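Local atomic coordinates of Serine/threonine-protein kinase Tel1 (PDB entry 6SKY), a protein that probably acts as a DNA damage sensor, phosphorylating serine and threonine residues of target proteins with ATP to switch on checkpoint signalling. Residues L1841-I1846 with L1888-L1893; A1877-R1880 with V1886-L1889; W1827-S1832 with M1871-A1876. All coordinates share one frame; numbering follows the deposited sequence.

Interaction 1. Residues L1841-I1846 with L1888-L1893; sequences LLINTI and LLFAEL
Phe1890 reaches across to Ile1843 and Ile1846, and this one ring makes the whole contact from its side. Both segments are helical, and the backbones stay well apart: the nearest CA atoms, of Ile1843 and Phe1890, are 10.1 Å from each other. The ring bridges that distance.

Along 1888-1893, Phe1890 is the first residue to touch the other helix. Its CG lies anti to the carbonyl carbon (chi1 -75°), and the outer end of the ring reaches both isoleucines. Ile1843 CG2 sits at the ring edge, near its plane, 4.0 Å from Phe1890 CE2. Ile1846 CG2 approaches obliquely, 4.0 Å from Phe1890 CZ and 4.2 Å from Phe1890 CE1. In both isoleucines the touching CG2 branch is the one anti to the backbone N. The contact is buried and purely apolar, with no hydrogen bond across it. It is also small, burying 119 Å² over both sides, and the two isoleucines share it equally. Further on, Glu1892 turns to a different partner and forms a salt bridge with Arg2739.

Helix 1871-1880 also packs on the phenylalanine, through Met1871, Ala1874 and Ala1875. The ring therefore joins three helices, 1836-1849, 1871-1880 and 1884-1898, while helix 1793-1808 packs against Leu1841 and Thr1845.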
# COMPACT_ATOMS: atom_id res chain seq x y z
N LEU A 1841 -3.87 -35.21 -36.18
CA LEU A 1841 -4.52 -35.23 -37.49
C LEU A 1841 -6.02 -35.43 -37.36
O LEU A 1841 -6.78 -34.86 -38.15
CB LEU A 1841 -3.90 -36.33 -38.34
CG LEU A 1841 -4.36 -36.50 -39.78
CD1 LEU A 1841 -3.95 -35.32 -40.60
CD2 LEU A 1841 -3.78 -37.76 -40.33
N LEU A 1842 -6.46 -36.20 -36.38
CA LEU A 1842 -7.90 -36.33 -36.13
C LEU A 1842 -8.50 -35.00 -35.71
O LEU A 1842 -9.58 -34.61 -36.19
CB LEU A 1842 -8.14 -37.37 -35.05
CG LEU A 1842 -8.45 -38.77 -35.54
CD1 LEU A 1842 -8.75 -39.64 -34.36
CD2 LEU A 1842 -9.62 -38.72 -36.48
N ILE A 1843 -7.84 -34.29 -34.80
CA ILE A 1843 -8.34 -33.00 -34.36
C ILE A 1843 -8.38 -32.00 -35.51
O ILE A 1843 -9.34 -31.24 -35.65
CB ILE A 1843 -7.48 -32.49 -33.19
CG1 ILE A 1843 -7.75 -33.33 -31.95
CG2 ILE A 1843 -7.77 -31.05 -32.92
CD1 ILE A 1843 -6.60 -33.38 -31.02
N ASN A 1844 -7.35 -32.00 -36.35
CA ASN A 1844 -7.35 -31.10 -37.50
C ASN A 1844 -8.43 -31.46 -38.51
O ASN A 1844 -8.97 -30.57 -39.16
CB ASN A 1844 -5.99 -31.09 -38.16
CG ASN A 1844 -5.02 -30.20 -37.45
OD1 ASN A 1844 -3.93 -30.61 -37.09
ND2 ASN A 1844 -5.42 -28.97 -37.23
N THR A 1845 -8.77 -32.74 -38.64
CA THR A 1845 -9.87 -33.10 -39.52
C THR A 1845 -11.20 -32.59 -38.97
O THR A 1845 -12.04 -32.10 -39.73
CB THR A 1845 -9.93 -34.60 -39.72
OG1 THR A 1845 -8.66 -35.06 -40.19
CG2 THR A 1845 -10.98 -34.96 -40.72
N ILE A 1846 -11.42 -32.73 -37.67
CA ILE A 1846 -12.65 -32.20 -37.07
C ILE A 1846 -12.74 -30.70 -37.29
O ILE A 1846 -13.79 -30.16 -37.67
CB ILE A 1846 -12.70 -32.54 -35.57
CG1 ILE A 1846 -12.82 -34.05 -35.37
CG2 ILE A 1846 -13.86 -31.86 -34.92
CD1 ILE A 1846 -12.79 -34.45 -33.93
N LEU A 1888 -9.86 -24.77 -26.09
CA LEU A 1888 -10.84 -23.83 -25.57
C LEU A 1888 -12.06 -23.74 -26.47
O LEU A 1888 -13.20 -23.69 -25.98
CB LEU A 1888 -10.20 -22.46 -25.41
CG LEU A 1888 -11.05 -21.35 -24.82
CD1 LEU A 1888 -11.61 -21.75 -23.49
CD2 LEU A 1888 -10.22 -20.12 -24.68
N LEU A 1889 -11.87 -23.73 -27.79
CA LEU A 1889 -13.01 -23.74 -28.69
C LEU A 1889 -13.86 -24.99 -28.50
O LEU A 1889 -15.10 -24.92 -28.46
CB LEU A 1889 -12.54 -23.62 -30.13
CG LEU A 1889 -13.59 -23.73 -31.23
CD1 LEU A 1889 -14.59 -22.62 -31.14
CD2 LEU A 1889 -12.91 -23.68 -32.55
N PHE A 1890 -13.23 -26.15 -28.36
CA PHE A 1890 -13.99 -27.38 -28.13
C PHE A 1890 -14.71 -27.35 -26.79
O PHE A 1890 -15.83 -27.84 -26.68
CB PHE A 1890 -13.08 -28.59 -28.21
CG PHE A 1890 -12.68 -28.96 -29.59
CD1 PHE A 1890 -13.52 -28.74 -30.65
CD2 PHE A 1890 -11.46 -29.54 -29.83
CE1 PHE A 1890 -13.15 -29.08 -31.91
CE2 PHE A 1890 -11.09 -29.88 -31.09
CZ PHE A 1890 -11.93 -29.66 -32.13
N ALA A 1891 -14.08 -26.78 -25.76
CA ALA A 1891 -14.72 -26.70 -24.46
C ALA A 1891 -15.95 -25.81 -24.51
O ALA A 1891 -16.96 -26.08 -23.85
CB ALA A 1891 -13.73 -26.18 -23.43
N GLU A 1892 -15.90 -24.74 -25.30
CA GLU A 1892 -17.08 -23.88 -25.44
C GLU A 1892 -18.19 -24.58 -26.21
O GLU A 1892 -19.37 -24.45 -25.85
CB GLU A 1892 -16.69 -22.58 -26.10
CG GLU A 1892 -15.65 -21.85 -25.31
CD GLU A 1892 -15.99 -20.41 -25.12
OE1 GLU A 1892 -17.01 -19.97 -25.70
OE2 GLU A 1892 -15.26 -19.71 -24.39
N LEU A 1893 -17.85 -25.31 -27.27
CA LEU A 1893 -18.87 -26.09 -27.96
C LEU A 1893 -19.50 -27.13 -27.04
O LEU A 1893 -20.71 -27.37 -27.08
CB LEU A 1893 -18.28 -26.75 -29.20
CG LEU A 1893 -17.73 -25.80 -30.25
CD1 LEU A 1893 -17.15 -26.57 -31.39
CD2 LEU A 1893 -18.81 -24.90 -30.73

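Interaction 2. Residues A1877-R1880 with V1886-L1889; sequences AATR and VALL
Ala1878 and Ala1887 meet methyl to methyl, with their CB atoms 4.1 Å apart. Both point toward the opposite helix. Because the side chains are so small, the backbones come close, and the CA atoms of Ala1878 and Ala1887 are 5.2 Å apart. The methyl of Ala1887 also lies beside Thr1879, with its CB 3.5 Å from Thr1879 OG1. This is a packing contact and not a hydrogen bond. Val1886 adds a looser touch, its CG1 lying 4.4 Å from Ala1878 CB. All four residues are buried.

The second shell packs around these groups. The hydroxyl of Thr1879 is hydrogen-bonded to Ala1875 O, one turn back in its own helix. With chi1 at -45°, OG1 lies anti to the carbonyl carbon, and the same OG1 that makes that bond lies against the Ala1887 methyl. The polar atom is thus satisfied inside an apolar interface. Ile1920 of helix 1916-1923 packs on both Thr1879 and Ala1887, and Ile1843 of helix 1836-1849 packs on Ala1878 and Val1886.

A three-residue turn separates helix 1871-1880 from helix 1884-1898, and the two run roughly antiparallel. The arrangement is a tight helical hairpin with alanines at its interface. Such hairpins are the building elements of alpha solenoids, consistent with the alpha-solenoid character of this kinase; both segments fall in its FAT region.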
# COMPACT_ATOMS: atom_id res chain seq x y z
N ALA A 1877 -8.53 -34.28 -25.51
CA ALA A 1877 -7.54 -34.75 -26.47
C ALA A 1877 -6.67 -33.61 -26.96
O ALA A 1877 -5.44 -33.74 -27.04
CB ALA A 1877 -8.23 -35.43 -27.64
N ALA A 1878 -7.27 -32.48 -27.32
CA ALA A 1878 -6.50 -31.34 -27.79
C ALA A 1878 -5.67 -30.71 -26.69
O ALA A 1878 -4.67 -30.06 -26.98
CB ALA A 1878 -7.42 -30.30 -28.42
N THR A 1879 -6.06 -30.88 -25.43
CA THR A 1879 -5.21 -30.44 -24.34
C THR A 1879 -4.00 -31.34 -24.17
O THR A 1879 -2.92 -30.87 -23.81
CB THR A 1879 -6.00 -30.40 -23.03
OG1 THR A 1879 -7.27 -29.79 -23.27
CG2 THR A 1879 -5.27 -29.58 -22.02
N ARG A 1880 -4.16 -32.64 -24.44
CA ARG A 1880 -3.01 -33.54 -24.40
C ARG A 1880 -1.99 -33.23 -25.49
O ARG A 1880 -0.79 -33.39 -25.27
CB ARG A 1880 -3.49 -34.99 -24.52
CG ARG A 1880 -3.49 -35.75 -23.23
CD ARG A 1880 -4.76 -36.53 -23.05
NE ARG A 1880 -5.16 -37.21 -24.27
CZ ARG A 1880 -6.39 -37.68 -24.48
NH1 ARG A 1880 -6.68 -38.29 -25.62
NH2 ARG A 1880 -7.32 -37.53 -23.56
N VAL A 1886 -7.47 -24.45 -29.63
CA VAL A 1886 -8.39 -25.45 -30.15
C VAL A 1886 -9.15 -26.11 -29.00
O VAL A 1886 -10.35 -26.36 -29.09
CB VAL A 1886 -7.62 -26.48 -30.99
CG1 VAL A 1886 -8.54 -27.48 -31.57
CG2 VAL A 1886 -6.86 -25.79 -32.08
N ALA A 1887 -8.45 -26.38 -27.90
CA ALA A 1887 -9.09 -26.99 -26.74
C ALA A 1887 -10.14 -26.08 -26.14
O ALA A 1887 -11.20 -26.53 -25.71
CB ALA A 1887 -8.05 -27.36 -25.70
N LEU A 1888 -9.86 -24.77 -26.09
CA LEU A 1888 -10.84 -23.83 -25.57
C LEU A 1888 -12.06 -23.74 -26.47
O LEU A 1888 -13.20 -23.69 -25.98
CB LEU A 1888 -10.20 -22.46 -25.41
CG LEU A 1888 -11.05 -21.35 -24.82
CD1 LEU A 1888 -11.61 -21.75 -23.49
CD2 LEU A 1888 -10.22 -20.12 -24.68
N LEU A 1889 -11.87 -23.73 -27.79
CA LEU A 1889 -13.01 -23.74 -28.69
C LEU A 1889 -13.86 -24.99 -28.50
O LEU A 1889 -15.10 -24.92 -28.46
CB LEU A 1889 -12.54 -23.62 -30.13
CG LEU A 1889 -13.59 -23.73 -31.23
CD1 LEU A 1889 -14.59 -22.62 -31.14
CD2 LEU A 1889 -12.91 -23.68 -32.55

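Interaction 3. Residues W1827-S1832 with M1871-A1876; sequences WLNFTS and MASAAA
Leu1828 lays its side chain against the first turn of helix 1871-1880, over Ser1873 and Ala1874. Its CB is 4.2 Å from Ser1873 CB. Its CG lies anti to the carbonyl carbon (chi1 -68°), and the chain runs on extended, carrying CD1 to Ala1874. There Leu1828 CD1 lies 4.0 Å from the backbone N of Ala1874 and 4.1 Å from Ala1874 CB. The leucine thus touches backbone and methyl together. The CA atoms of Leu1828 and Ser1873 are 6.1 Å apart, so chain and helix run close here.

Asn1829 adds a lighter touch nearer the surface. Its OD1 is 4.0 Å from Ser1873 CB and 4.0 Å from Ser1873 OG, too far for a hydrogen bond. Ser1873 OG is hydrogen-bonded to Asn1870 OD1 instead, just before the helix, while the amide nitrogen of Asn1829, ND2, makes a weak bond to Gln1825 O.

Val1869 packs on Leu1828 as well, so the loop leading into helix 1871-1880 shares this leucine. Arg1880, farther along that helix, adds a hydrogen bond from NH1 to Leu1828 O. No hydrogen bond links the two segments themselves. Between them the contact is van der Waals packing, mainly of Leu1828, with Asn1829 at the solvent side.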
# COMPACT_ATOMS: atom_id res chain seq x y z
N TRP A 1827 -10.79 -43.37 -30.10
CA TRP A 1827 -9.56 -42.71 -30.55
C TRP A 1827 -9.26 -41.44 -29.78
O TRP A 1827 -8.09 -41.10 -29.60
CB TRP A 1827 -9.65 -42.39 -32.03
CG TRP A 1827 -9.57 -43.56 -32.91
CD1 TRP A 1827 -9.03 -44.77 -32.61
CD2 TRP A 1827 -10.04 -43.65 -34.25
NE1 TRP A 1827 -9.14 -45.61 -33.68
CE2 TRP A 1827 -9.76 -44.94 -34.70
CE3 TRP A 1827 -10.68 -42.76 -35.11
CZ2 TRP A 1827 -10.09 -45.37 -35.97
CZ3 TRP A 1827 -11.01 -43.18 -36.36
CH2 TRP A 1827 -10.71 -44.47 -36.79
N LEU A 1828 -10.29 -40.71 -29.35
CA LEU A 1828 -10.04 -39.46 -28.66
C LEU A 1828 -9.58 -39.66 -27.23
O LEU A 1828 -8.94 -38.76 -26.67
CB LEU A 1828 -11.29 -38.58 -28.69
CG LEU A 1828 -11.70 -38.04 -30.07
CD1 LEU A 1828 -12.96 -37.24 -29.96
CD2 LEU A 1828 -10.60 -37.21 -30.68
N ASN A 1829 -9.89 -40.80 -26.62
CA ASN A 1829 -9.45 -41.10 -25.26
C ASN A 1829 -8.19 -41.96 -25.28
O ASN A 1829 -8.15 -43.06 -24.74
CB ASN A 1829 -10.57 -41.80 -24.50
CG ASN A 1829 -11.80 -40.94 -24.35
OD1 ASN A 1829 -11.72 -39.81 -23.87
ND2 ASN A 1829 -12.94 -41.46 -24.77
N PHE A 1830 -7.14 -41.45 -25.92
CA PHE A 1830 -5.95 -42.25 -26.21
C PHE A 1830 -4.70 -41.50 -25.78
O PHE A 1830 -4.17 -40.69 -26.54
CB PHE A 1830 -5.90 -42.59 -27.69
CG PHE A 1830 -5.38 -43.96 -27.97
CD1 PHE A 1830 -6.26 -45.01 -28.18
CD2 PHE A 1830 -4.03 -44.21 -28.00
CE1 PHE A 1830 -5.79 -46.27 -28.44
CE2 PHE A 1830 -3.55 -45.47 -28.26
CZ PHE A 1830 -4.44 -46.50 -28.48
N THR A 1831 -4.22 -41.79 -24.58
CA THR A 1831 -3.01 -41.18 -24.05
C THR A 1831 -1.83 -42.06 -24.43
O THR A 1831 -1.65 -43.14 -23.86
CB THR A 1831 -3.11 -41.02 -22.54
OG1 THR A 1831 -4.42 -40.58 -22.18
CG2 THR A 1831 -2.09 -40.01 -22.05
N SER A 1832 -1.03 -41.62 -25.39
CA SER A 1832 0.11 -42.40 -25.85
C SER A 1832 1.08 -41.49 -26.57
O SER A 1832 0.69 -40.46 -27.13
CB SER A 1832 -0.32 -43.53 -26.79
OG SER A 1832 -1.00 -44.55 -26.09
N MET A 1871 -17.60 -33.39 -27.56
CA MET A 1871 -16.71 -32.24 -27.54
C MET A 1871 -15.90 -32.14 -26.26
O MET A 1871 -14.84 -31.51 -26.26
CB MET A 1871 -17.52 -30.97 -27.77
CG MET A 1871 -17.91 -30.76 -29.21
SD MET A 1871 -16.46 -30.62 -30.28
CE MET A 1871 -17.22 -30.69 -31.89
N ALA A 1872 -16.33 -32.78 -25.17
CA ALA A 1872 -15.50 -32.83 -23.98
C ALA A 1872 -14.30 -33.73 -24.19
O ALA A 1872 -13.18 -33.40 -23.77
CB ALA A 1872 -16.33 -33.31 -22.79
N SER A 1873 -14.50 -34.87 -24.84
CA SER A 1873 -13.39 -35.76 -25.16
C SER A 1873 -12.43 -35.11 -26.13
O SER A 1873 -11.21 -35.23 -25.98
CB SER A 1873 -13.93 -37.06 -25.74
OG SER A 1873 -14.92 -37.61 -24.89
N ALA A 1874 -12.95 -34.40 -27.13
CA ALA A 1874 -12.10 -33.70 -28.08
C ALA A 1874 -11.32 -32.58 -27.41
O ALA A 1874 -10.16 -32.35 -27.74
CB ALA A 1874 -12.93 -33.16 -29.23
N ALA A 1875 -11.94 -31.89 -26.45
CA ALA A 1875 -11.22 -30.86 -25.71
C ALA A 1875 -10.08 -31.46 -24.90
O ALA A 1875 -8.96 -30.93 -24.90
CB ALA A 1875 -12.18 -30.11 -24.79
N ALA A 1876 -10.35 -32.56 -24.19
CA ALA A 1876 -9.29 -33.22 -23.45
C ALA A 1876 -8.17 -33.69 -24.37
O ALA A 1876 -6.98 -33.52 -24.06
CB ALA A 1876 -9.87 -34.39 -22.66

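In the fold
The three contacts lie within about 10 Å of one another, centre to centre, and form one packed cluster. Interactions 1 and 2 are buried and share helix 1884-1898. Interactions 2 and 3 share helix 1871-1880, and Arg1880 of 1877-1880 ties them further through its bond to the loop. Interactions 1 and 3 touch directly, where Leu1842 of 1841-1846 packs on Trp1827 of 1827-1832. Interaction 3 lies nearer the surface and is only partly buried. Their chemistry follows: a long aromatic reach between separated helices in 1, small methyls in a close hairpin in 2, and leucine packing beside polar groups in 3.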